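Local coordinates for DNR protein (Pseudomonas aeruginosa, PDB 2Z69), which senses nitric oxide as a transcriptional regulator of the CRP/FNR type, probably binding DNA through a helix-turn-helix domain absent from this sensor-domain fragment, at the interface of chains A and B. Residues are numbered along the deposited sequence; one frame, centred on the assembly and turned at random. Chains: chain A/B, DNR protein.

The interface of chains A and B. Residues chain A 134, 141, 152-153; chain B 90, 93, 133, 137, 140.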
# COMPACT_ATOMS: atom_id res chain seq x y z
N LEU A 134 -1.63 3.35 2.78
CA LEU A 134 -0.68 3.38 1.65
C LEU A 134 0.71 3.87 2.07
O LEU A 134 1.70 3.39 1.54
CB LEU A 134 -1.22 4.21 0.49
CG LEU A 134 -2.15 3.53 -0.52
CD1 LEU A 134 -2.91 4.56 -1.37
CD2 LEU A 134 -1.39 2.60 -1.45
N LEU A 141 7.74 -1.07 1.79
CA LEU A 141 8.33 -1.22 0.45
C LEU A 141 9.66 -0.47 0.29
O LEU A 141 10.43 -0.74 -0.64
CB LEU A 141 7.34 -0.79 -0.64
N SER A 152 7.36 -0.74 -11.43
CA SER A 152 5.95 -0.75 -11.73
C SER A 152 5.18 -1.37 -10.57
O SER A 152 5.77 -2.02 -9.70
CB SER A 152 5.68 -1.54 -13.01
OG SER A 152 5.94 -0.76 -14.16
N LEU A 153 3.88 -1.14 -10.55
CA LEU A 153 3.03 -1.71 -9.51
C LEU A 153 2.16 -2.86 -10.03
O LEU A 153 1.99 -3.04 -11.24
CB LEU A 153 2.16 -0.62 -8.87
CG LEU A 153 2.92 0.40 -8.02
CD1 LEU A 153 1.97 1.42 -7.47
CD2 LEU A 153 3.64 -0.30 -6.90
N ALA B 90 5.66 3.05 -9.28
CA ALA B 90 6.08 2.58 -7.98
C ALA B 90 6.85 3.62 -7.18
O ALA B 90 6.99 3.48 -5.97
CB ALA B 90 6.90 1.29 -8.10
N PHE B 93 5.42 5.54 -4.10
CA PHE B 93 5.13 4.75 -2.89
C PHE B 93 6.41 4.06 -2.42
O PHE B 93 6.39 2.93 -1.92
CB PHE B 93 4.03 3.72 -3.16
CG PHE B 93 2.77 4.32 -3.73
CD1 PHE B 93 2.52 4.28 -5.10
CD2 PHE B 93 1.84 4.94 -2.89
CE1 PHE B 93 1.36 4.84 -5.65
CE2 PHE B 93 0.66 5.51 -3.43
CZ PHE B 93 0.43 5.46 -4.81
N LEU B 133 -4.60 0.50 -5.49
CA LEU B 133 -3.14 0.66 -5.30
C LEU B 133 -2.71 -0.03 -4.03
O LEU B 133 -1.63 -0.58 -3.96
CB LEU B 133 -2.74 2.13 -5.23
CG LEU B 133 -2.96 2.89 -6.54
CD1 LEU B 133 -2.95 4.39 -6.28
CD2 LEU B 133 -1.93 2.50 -7.59
N LEU B 137 0.21 -2.71 -3.98
CA LEU B 137 1.32 -2.55 -3.05
C LEU B 137 1.41 -3.75 -2.14
O LEU B 137 2.50 -4.18 -1.78
CB LEU B 137 1.13 -1.32 -2.17
CG LEU B 137 1.69 0.06 -2.51
CD1 LEU B 137 1.70 0.88 -1.20
CD2 LEU B 137 3.10 -0.02 -3.09
N ARG B 140 2.89 -6.81 -3.91
CA ARG B 140 4.32 -6.54 -4.05
C ARG B 140 5.06 -6.75 -2.72
O ARG B 140 6.26 -7.04 -2.69
CB ARG B 140 4.55 -5.13 -4.62
CG ARG B 140 6.00 -4.80 -4.96
CD ARG B 140 6.14 -4.08 -6.29
NE ARG B 140 6.19 -5.01 -7.42
CZ ARG B 140 5.16 -5.28 -8.23
NH1 ARG B 140 3.98 -4.70 -8.06
NH2 ARG B 140 5.32 -6.14 -9.22
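The guanidinium group of B:Arg140 lies against the last modelled residues of chain A. The carbonyl O of A:Ser152 sits 3.5 Å above one face of its plane, displaced toward the rim. NH1 of B:Arg140 is 3.3 Å from the carbonyl carbon C of A:Leu153, a packing contact. With CG anti to the backbone N (chi1 -173°) and bends at chi2 and chi3, the arginine chain brings its flat group to the A:Ser152 carbonyl. Two leucines of chain A lie on the same side of the B:Phe93 ring plane, both beyond the ring's outline. A:Leu153 is nearer the plane and farther out, its CD1 3.8 Å from CD1 of B:Phe93. The other is A:Leu134, whose CD2 is 4.1 Å from CE2 of B:Phe93.

A:Leu153 is the main apolar anchor from chain A. Its CG is anti to the carbonyl carbon (chi1 -69°), which points the two methyls into the partner. CD1 reaches the ring of B:Phe93 and also CD2 of B:Leu133. CD2 of A:Leu153 reaches CB of B:Ala90 at 3.8 Å and CD2 of B:Leu137 at 3.9 Å.

A:Leu134 meets B:Leu137 at about a right angle, with its CD2 3.5 Å from CD1 of B:Leu137. The same methyl of A:Leu134 also touches B:Leu133. A:Leu141 is modelled only to CB and adds little.

This patch is part of a two-fold symmetric interface, and its contacts recur with the chains exchanged. A:Leu134 lies on helix 127-141 and packs on helix 127-140 of chain B; these are the dimerization helices. After its helix, chain A runs on to place A:Ser152 and A:Leu153 against the partner. There they pack along helix 127-140, with B:Arg140 at its end, and against 3-10 helix 89-93. That short helix belongs to the beta-barrel sensor domain of cyclic-nucleotide-binding type, so the tail bridges the partner's barrel domain and dimerization helix.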